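Long-range contacts in Nadp(h)-dependent ketose reductase (Bemisia argentifolii, PDB 1E3J), which probably uses NADPH to reduce the ketose fructose to a sugar alcohol, as a zinc-containing member of the alcohol dehydrogenase family: residues V31-A36 with G70-V75; V79-K84 with H131-C136; T171-G176 with V196-S201. One frame throughout, in Å; residues are numbered along the deposited sequence.

Contact 1: residues V31-A36 with G70-V75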
loop_
_atom_site.group_PDB
_atom_site.type_symbol
_atom_site.label_atom_id
_atom_site.label_comp_id
_atom_site.label_asym_id
_atom_site.label_seq_id
_atom_site.Cartn_x
_atom_site.Cartn_y
_atom_site.Cartn_z
ATOM N N VAL A 31 16.457 22.520 22.144
ATOM C CA VAL A 31 16.246 23.952 22.206
ATOM C C VAL A 31 15.538 24.221 23.514
ATOM O O VAL A 31 14.858 23.339 24.049
ATOM C CB VAL A 31 15.370 24.487 21.083
ATOM C CG1 VAL A 31 16.121 24.419 19.750
ATOM C CG2 VAL A 31 14.067 23.700 21.030
ATOM N N LEU A 32 15.726 25.436 24.025
ATOM C CA LEU A 32 15.115 25.862 25.264
ATOM C C LEU A 32 13.885 26.630 24.891
ATOM O O LEU A 32 13.940 27.570 24.091
ATOM C CB LEU A 32 16.044 26.782 26.079
ATOM C CG LEU A 32 15.369 27.327 27.367
ATOM C CD1 LEU A 32 14.946 26.163 28.247
ATOM C CD2 LEU A 32 16.334 28.247 28.158
ATOM N N LEU A 33 12.768 26.245 25.479
ATOM C CA LEU A 33 11.521 26.934 25.184
ATOM C C LEU A 33 10.913 27.685 26.353
ATOM O O LEU A 33 10.884 27.185 27.494
ATOM C CB LEU A 33 10.480 25.923 24.737
ATOM C CG LEU A 33 10.824 25.105 23.492
ATOM C CD1 LEU A 33 9.767 24.007 23.304
ATOM C CD2 LEU A 33 10.879 26.037 22.283
ATOM N N GLN A 34 10.389 28.865 26.049
ATOM C CA GLN A 34 9.662 29.656 27.030
ATOM C C GLN A 34 8.242 29.246 26.662
ATOM O O GLN A 34 7.720 29.674 25.636
ATOM C CB GLN A 34 9.871 31.163 26.803
ATOM C CG GLN A 34 9.005 32.026 27.711
ATOM C CD GLN A 34 9.564 33.431 27.907
ATOM O OE1 GLN A 34 9.970 34.110 26.945
ATOM N NE2 GLN A 34 9.580 33.880 29.156
ATOM N N MET A 35 7.625 28.400 27.478
ATOM C CA MET A 35 6.309 27.894 27.138
ATOM C C MET A 35 5.269 28.956 26.957
ATOM O O MET A 35 5.353 30.038 27.573
ATOM C CB MET A 35 5.864 26.871 28.180
ATOM C CG MET A 35 6.834 25.680 28.302
ATOM S SD MET A 35 7.164 24.908 26.638
ATOM C CE MET A 35 5.564 24.181 26.389
ATOM N N ALA A 36 4.286 28.660 26.106
ATOM C CA ALA A 36 3.202 29.596 25.855
ATOM C C ALA A 36 1.813 29.041 26.240
ATOM O O ALA A 36 1.110 29.630 27.057
ATOM C CB ALA A 36 3.219 30.040 24.406
ATOM N N GLY A 70 5.420 27.064 22.355
ATOM C CA GLY A 70 6.249 28.012 23.066
ATOM C C GLY A 70 7.229 28.657 22.120
ATOM O O GLY A 70 7.243 28.355 20.909
ATOM N N THR A 71 8.069 29.522 22.674
ATOM C CA THR A 71 9.033 30.253 21.880
ATOM C C THR A 71 10.476 29.858 22.158
ATOM O O THR A 71 10.881 29.692 23.315
ATOM C CB THR A 71 8.841 31.755 22.110
ATOM O OG1 THR A 71 7.466 32.088 21.874
ATOM C CG2 THR A 71 9.719 32.556 21.161
ATOM N N VAL A 72 11.254 29.690 21.087
ATOM C CA VAL A 72 12.651 29.299 21.228
ATOM C C VAL A 72 13.417 30.434 21.880
ATOM O O VAL A 72 13.421 31.572 21.413
ATOM C CB VAL A 72 13.325 28.965 19.862
ATOM C CG1 VAL A 72 14.843 28.781 20.059
ATOM C CG2 VAL A 72 12.731 27.672 19.275
ATOM N N VAL A 73 14.075 30.109 22.972
ATOM C CA VAL A 73 14.837 31.103 23.677
ATOM C C VAL A 73 16.328 30.884 23.434
ATOM O O VAL A 73 17.059 31.831 23.168
ATOM C CB VAL A 73 14.528 31.035 25.183
ATOM C CG1 VAL A 73 15.591 31.822 25.974
ATOM C CG2 VAL A 73 13.147 31.606 25.439
ATOM N N LYS A 74 16.748 29.621 23.458
ATOM C CA LYS A 74 18.152 29.252 23.314
ATOM C C LYS A 74 18.229 27.922 22.570
ATOM O O LYS A 74 17.364 27.070 22.745
ATOM C CB LYS A 74 18.742 29.100 24.729
ATOM C CG LYS A 74 20.233 28.860 24.864
ATOM C CD LYS A 74 20.527 28.375 26.300
ATOM C CE LYS A 74 21.779 29.014 26.914
ATOM N NZ LYS A 74 21.596 30.460 27.273
ATOM N N VAL A 75 19.269 27.732 21.764
ATOM C CA VAL A 75 19.402 26.491 21.026
ATOM C C VAL A 75 20.763 25.840 21.221
ATOM O O VAL A 75 21.771 26.534 21.311
ATOM C CB VAL A 75 19.169 26.716 19.509
ATOM C CG1 VAL A 75 18.081 27.759 19.299
ATOM C CG2 VAL A 75 20.460 27.131 18.825
#
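Val73 lies directly against Leu32 and Gln34, and its side chain can be traced outward from the backbone. Its CB is 3.7 Å from Leu32 O, the carbonyl that accepts Val73 N. One branch, CG1, is anti to the backbone N (chi1 165°) and runs loosely beside Leu32 CD2 at 4.3 Å. The other, CG2, ends against Gln34 CB at 3.6 Å, the tighter of the two approaches. Val73 thus packs against both Leu32 and Gln34, two residues apart on one face of 31-36.

The backbone accounts for this position. The segments run antiparallel, with 148° between their short axes, and four hydrogen bonds join them: Leu32 N to Lys74 O, Val73 N to Leu32 O, and the reciprocal pair between Gln34 and Thr71. Leu32 therefore gives its N-H to one residue of 70-75 and takes the N-H of the residue before it, where a regular pair would exchange both bonds with a single partner. Leu32 pairs with Lys74 but Leu33 with Val72, so one extra residue is accommodated on 70-75.

On the Leu33 and Val72 face, Leu33 CD2 touches Val72 CG2 at 3.9 Å, while Val31 CG1 packs on Val75 CB at 3.8 Å, these two side chains crossing obliquely. Val88 and Val90 of strand 87-90 continue this face against Leu33. On the other face, Leu32 CB rests on Lys74 CB at 3.8 Å, before the lysine chain leads away. Toward the far end, Gly70 CA comes within 3.4 Å of Gln34 O.

With Val73 and Lys74 both set opposite Leu32, this is a classic beta bulge between antiparallel strands 30-40 and 67-75 of the GroES-like domain of zinc-containing alcohol dehydrogenases.

Contact 2: residues V79-K84 with H131-C136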
loop_
_atom_site.group_PDB
_atom_site.type_symbol
_atom_site.label_atom_id
_atom_site.label_comp_id
_atom_site.label_asym_id
_atom_site.label_seq_id
_atom_site.Cartn_x
_atom_site.Cartn_y
_atom_site.Cartn_z
ATOM N N VAL A 79 21.984 22.587 16.575
ATOM C CA VAL A 79 20.676 22.975 16.061
ATOM C C VAL A 79 20.811 24.082 15.030
ATOM O O VAL A 79 21.255 25.194 15.345
ATOM C CB VAL A 79 19.738 23.450 17.193
ATOM C CG1 VAL A 79 18.452 24.014 16.606
ATOM C CG2 VAL A 79 19.439 22.297 18.112
ATOM N N LYS A 80 20.404 23.790 13.801
ATOM C CA LYS A 80 20.518 24.781 12.740
ATOM C C LYS A 80 19.208 25.288 12.167
ATOM O O LYS A 80 19.142 26.425 11.715
ATOM C CB LYS A 80 21.395 24.226 11.604
ATOM N N HIS A 81 18.160 24.466 12.187
ATOM C CA HIS A 81 16.877 24.885 11.615
ATOM C C HIS A 81 16.000 25.816 12.469
ATOM O O HIS A 81 15.112 26.493 11.954
ATOM C CB HIS A 81 16.074 23.650 11.160
ATOM C CG HIS A 81 15.499 22.835 12.280
ATOM N ND1 HIS A 81 16.277 22.231 13.249
ATOM C CD2 HIS A 81 14.219 22.486 12.561
ATOM C CE1 HIS A 81 15.501 21.548 14.072
ATOM N NE2 HIS A 81 14.247 21.683 13.676
ATOM N N LEU A 82 16.235 25.855 13.769
ATOM C CA LEU A 82 15.456 26.739 14.637
ATOM C C LEU A 82 16.405 27.749 15.268
ATOM O O LEU A 82 17.564 27.431 15.566
ATOM C CB LEU A 82 14.755 25.946 15.754
ATOM C CG LEU A 82 13.692 24.925 15.340
ATOM C CD1 LEU A 82 13.403 23.960 16.485
ATOM C CD2 LEU A 82 12.443 25.640 14.907
ATOM N N LYS A 83 15.912 28.963 15.467
ATOM C CA LYS A 83 16.705 30.008 16.083
ATOM C C LYS A 83 15.863 30.742 17.125
ATOM O O LYS A 83 14.627 30.646 17.134
ATOM C CB LYS A 83 17.189 30.987 15.024
ATOM C CG LYS A 83 16.066 31.491 14.147
ATOM C CD LYS A 83 16.523 32.641 13.269
ATOM C CE LYS A 83 15.341 33.308 12.595
ATOM N NZ LYS A 83 15.633 34.752 12.329
ATOM N N LYS A 84 16.543 31.469 18.005
ATOM C CA LYS A 84 15.892 32.229 19.061
ATOM C C LYS A 84 14.713 33.033 18.532
ATOM O O LYS A 84 14.803 33.659 17.487
ATOM C CB LYS A 84 16.912 33.182 19.719
ATOM C CG LYS A 84 16.344 34.042 20.861
ATOM C CD LYS A 84 17.347 35.103 21.320
ATOM C CE LYS A 84 16.725 36.067 22.327
ATOM N NZ LYS A 84 17.671 37.190 22.690
ATOM N N HIS A 131 13.501 20.636 24.684
ATOM C CA HIS A 131 12.956 19.541 23.852
ATOM C C HIS A 131 13.811 19.336 22.601
ATOM O O HIS A 131 14.414 20.294 22.101
ATOM C CB HIS A 131 11.509 19.912 23.432
ATOM C CG HIS A 131 10.665 18.749 23.007
ATOM N ND1 HIS A 131 10.421 17.666 23.823
ATOM C CD2 HIS A 131 9.981 18.516 21.858
ATOM C CE1 HIS A 131 9.622 16.816 23.205
ATOM N NE2 HIS A 131 9.342 17.310 22.012
ATOM N N ALA A 132 13.848 18.105 22.083
ATOM C CA ALA A 132 14.627 17.802 20.859
ATOM C C ALA A 132 14.154 18.734 19.767
ATOM O O ALA A 132 12.954 18.864 19.533
ATOM C CB ALA A 132 14.416 16.346 20.425
ATOM N N ALA A 133 15.095 19.386 19.103
ATOM C CA ALA A 133 14.792 20.357 18.066
ATOM C C ALA A 133 14.023 19.829 16.887
ATOM O O ALA A 133 13.204 20.551 16.302
ATOM C CB ALA A 133 16.078 20.989 17.563
ATOM N N ASP A 134 14.284 18.584 16.509
ATOM C CA ASP A 134 13.578 18.058 15.358
ATOM C C ASP A 134 12.103 17.757 15.679
ATOM O O ASP A 134 11.334 17.379 14.783
ATOM C CB ASP A 134 14.289 16.798 14.828
ATOM C CG ASP A 134 14.361 15.707 15.849
ATOM O OD1 ASP A 134 14.701 15.998 17.015
ATOM O OD2 ASP A 134 14.093 14.551 15.490
ATOM N N PHE A 135 11.708 17.892 16.947
ATOM C CA PHE A 135 10.312 17.641 17.287
ATOM C C PHE A 135 9.629 18.918 17.711
ATOM O O PHE A 135 8.659 18.897 18.449
ATOM C CB PHE A 135 10.169 16.560 18.365
ATOM C CG PHE A 135 10.336 15.154 17.835
ATOM C CD1 PHE A 135 11.610 14.656 17.500
ATOM C CD2 PHE A 135 9.225 14.341 17.621
ATOM C CE1 PHE A 135 11.776 13.369 16.949
ATOM C CE2 PHE A 135 9.362 13.040 17.070
ATOM C CZ PHE A 135 10.643 12.550 16.732
ATOM N N CYS A 136 10.148 20.042 17.242
ATOM C CA CYS A 136 9.546 21.330 17.525
ATOM C C CYS A 136 9.277 21.862 16.132
ATOM O O CYS A 136 10.209 22.118 15.388
ATOM C CB CYS A 136 10.524 22.255 18.249
ATOM S SG CYS A 136 10.846 21.838 19.984
#
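Ala133 CB is the apolar centre, met by side chains of Val79, His81 and Leu82. Val79 CG2 touches it at 3.6 Å, and His81 CE1 reaches it at the same 3.6 Å. Leu82 CD1 stands further off, at 4.1 Å, and its methyl also packs on Cys136 CB at 3.8 Å, bridging the two ends of the turn. Val31 of strand 30-40 touches Val79, Ala133 and Cys136, tying this apolar patch to the sheet.

Outward from here lies the imidazole of His81. Its CG sits between the backbone N and the carbonyl carbon (chi1 73°), a rotation that brings the ring to the turn. Leu82 CG lies 3.6 Å above one ring face, offset toward the rim, while Ala133 O approaches the ring edge near its plane. NE2 donates to Ala133 O over 3.0 Å, but the N-H...O angle of 129° makes this bond weak. The same oxygen accepts Cys136 N at 3.2 Å and therefore serves the turn as well as the histidine.

At the polar margin, Asp134 OD1 forms a salt bridge with Arg97, and Asp134 O accepts a bond from Lys103 of the second subunit. The contact joins the loop between strands 67-75 and 87-90 to a short 3-10 turn linking strands 128-132 and 136-138 in the GroES-like domain.

Contact 3: residues T171-G176 with V196-S201. With PO4 (phosphate ion), chain D.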
loop_
_atom_site.group_PDB
_atom_site.type_symbol
_atom_site.label_atom_id
_atom_site.label_comp_id
_atom_site.label_asym_id
_atom_site.label_seq_id
_atom_site.Cartn_x
_atom_site.Cartn_y
_atom_site.Cartn_z
ATOM N N THR A 171 -16.848 8.261 3.220
ATOM C CA THR A 171 -17.906 8.738 4.083
ATOM C C THR A 171 -17.445 8.319 5.462
ATOM O O THR A 171 -17.220 7.171 5.694
ATOM C CB THR A 171 -19.271 8.099 3.794
ATOM O OG1 THR A 171 -19.700 8.459 2.466
ATOM C CG2 THR A 171 -20.294 8.645 4.799
ATOM N N VAL A 172 -17.341 9.268 6.370
ATOM C CA VAL A 172 -16.840 9.016 7.695
ATOM C C VAL A 172 -17.884 9.271 8.754
ATOM O O VAL A 172 -18.556 10.307 8.749
ATOM C CB VAL A 172 -15.633 9.973 8.046
ATOM C CG1 VAL A 172 -15.154 9.676 9.459
ATOM C CG2 VAL A 172 -14.445 9.812 7.028
ATOM N N LEU A 173 -17.986 8.325 9.677
ATOM C CA LEU A 173 -18.886 8.455 10.785
ATOM C C LEU A 173 -18.033 8.634 12.036
ATOM O O LEU A 173 -17.241 7.760 12.404
ATOM C CB LEU A 173 -19.729 7.185 10.955
ATOM C CG LEU A 173 -20.380 7.083 12.339
ATOM C CD1 LEU A 173 -21.433 8.172 12.504
ATOM C CD2 LEU A 173 -21.004 5.729 12.504
ATOM N N VAL A 174 -18.172 9.758 12.696
ATOM C CA VAL A 174 -17.427 9.954 13.920
ATOM C C VAL A 174 -18.394 9.777 15.078
ATOM O O VAL A 174 -19.390 10.512 15.187
ATOM C CB VAL A 174 -16.863 11.354 13.986
ATOM C CG1 VAL A 174 -16.120 11.531 15.269
ATOM C CG2 VAL A 174 -16.001 11.610 12.753
ATOM N N ILE A 175 -18.125 8.790 15.923
ATOM C CA ILE A 175 -18.956 8.561 17.092
ATOM C C ILE A 175 -18.373 9.331 18.288
ATOM O O ILE A 175 -17.251 9.071 18.734
ATOM C CB ILE A 175 -19.025 7.084 17.415
ATOM C CG1 ILE A 175 -19.601 6.343 16.203
ATOM C CG2 ILE A 175 -19.873 6.870 18.671
ATOM C CD1 ILE A 175 -19.463 4.827 16.256
ATOM N N GLY A 176 -19.134 10.306 18.780
ATOM C CA GLY A 176 -18.690 11.132 19.894
ATOM C C GLY A 176 -18.333 12.542 19.433
ATOM O O GLY A 176 -17.845 12.742 18.313
ATOM N N VAL A 196 -20.382 12.392 9.118
ATOM C CA VAL A 196 -21.572 12.310 9.931
ATOM C C VAL A 196 -21.019 12.215 11.346
ATOM O O VAL A 196 -20.100 11.452 11.603
ATOM C CB VAL A 196 -22.388 11.031 9.673
ATOM C CG1 VAL A 196 -23.502 10.919 10.698
ATOM C CG2 VAL A 196 -22.991 11.067 8.327
ATOM N N CYS A 197 -21.584 12.989 12.254
ATOM C CA CYS A 197 -21.133 12.992 13.613
ATOM C C CYS A 197 -22.292 12.705 14.536
ATOM O O CYS A 197 -23.331 13.348 14.459
ATOM C CB CYS A 197 -20.524 14.328 13.964
ATOM S SG CYS A 197 -19.816 14.270 15.610
ATOM N N THR A 198 -22.077 11.752 15.424
ATOM C CA THR A 198 -23.068 11.258 16.387
ATOM C C THR A 198 -22.612 11.515 17.814
ATOM O O THR A 198 -21.464 11.255 18.125
ATOM C CB THR A 198 -23.182 9.736 16.214
ATOM O OG1 THR A 198 -24.284 9.438 15.354
ATOM C CG2 THR A 198 -23.294 9.038 17.524
ATOM N N ALA A 199 -23.502 11.978 18.683
ATOM C CA ALA A 199 -23.143 12.229 20.080
ATOM C C ALA A 199 -24.342 12.412 21.027
ATOM O O ALA A 199 -25.485 12.579 20.587
ATOM C CB ALA A 199 -22.253 13.428 20.158
ATOM N N ARG A 200 -24.078 12.388 22.332
ATOM C CA ARG A 200 -25.138 12.535 23.330
ATOM C C ARG A 200 -25.599 13.971 23.507
ATOM O O ARG A 200 -26.793 14.235 23.601
ATOM C CB ARG A 200 -24.682 12.003 24.698
ATOM C CG ARG A 200 -24.487 10.510 24.743
ATOM C CD ARG A 200 -23.842 10.059 26.038
ATOM N NE ARG A 200 -22.630 10.812 26.351
ATOM C CZ ARG A 200 -21.573 10.305 26.987
ATOM N NH1 ARG A 200 -21.578 9.032 27.369
ATOM N NH2 ARG A 200 -20.518 11.072 27.265
ATOM N N SER A 201 -24.638 14.888 23.543
ATOM C CA SER A 201 -24.909 16.302 23.763
ATOM C C SER A 201 -25.249 17.128 22.534
ATOM O O SER A 201 -24.437 17.254 21.606
ATOM C CB SER A 201 -23.711 16.938 24.474
ATOM O OG SER A 201 -23.596 18.318 24.156
HETATM P P PO4 D . -20.789 12.959 23.698
HETATM O O1 PO4 D . -20.394 12.811 25.120
HETATM O O2 PO4 D . -21.937 13.896 23.595
HETATM O O3 PO4 D . -19.650 13.504 22.923
HETATM O O4 PO4 D . -21.179 11.624 23.158
#
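The two strands of the first beta-alpha-beta unit of a Rossmann fold meet here, with helix 179-190 as the crossover, Leu173 pairing with Val196, Val174 with Cys197 and Ile175 with Thr198. Their short axes lie 15° apart and 4.7 Å from each other at closest, in the same direction. The ladder is regular: Val196 N donates to Val172 O, Val174 N to Val196 O, Thr198 N to Val174 O and Gly176 N to Thr198 O.

Side chains divide between the two faces. On one, Leu173 CG is anti to the backbone N (chi1 162°) and CD1 reaches across to Val196 CG1 at 3.9 Å; Ile175 CG2 and Thr198 CG2 approach more loosely, 4.2 Å apart. Thr198 OG1 is buried here with no polar partner in the model. On the other face, Cys197 SG sits 3.7 Å from Gly176 O, while Leu205 and Ala208 of helix 202-210 pack on the same cysteine.

Gly176 opens a GxGxxG-like pattern that runs from the end of strand 171-175 into helix 179-190, where this fold usually receives the dinucleotide. A phosphate ion, probably from the crystallisation liquor, lies at the carboxyl ends of both strands. Arg200 N donates to phosphate O4 at 3.1 Å, nearly straight. A second backbone bond runs from Ser201 N to phosphate O2 at 2.9 Å. Arg200 bends at chi3, bringing NH2 to 2.8 Å from phosphate O1, although that bond is weak at 128°. Ala177 N and Arg204 NH2 hold the ion too. A site after the second strand is consistent with where the 2'-phosphate of NADPH would bind. Ser201, at the N-cap of helix 202-210, turns OG to Arg204 N.

In the fold
Contacts 1, 2 and 3 follow one another along the chain, each closing before the next opens. The first two are neighbours: their centres are 9 Å apart, strands 30-40 and 128-132 lie side by side in the same mixed sheet, and Val31 N lies 3.0 Å from His131 O, a probable hydrogen bond. Val72 and Val73 also pack on Lys83 and Lys84. Contact 3 belongs to the six-stranded parallel sheet of the Rossmann-type region, about 38 Å from either of the others between centres and across the chain's centre from them. The set thus samples both parts of the enzyme, the zinc-carrying GroES-like domain and the probable cofactor-binding domain.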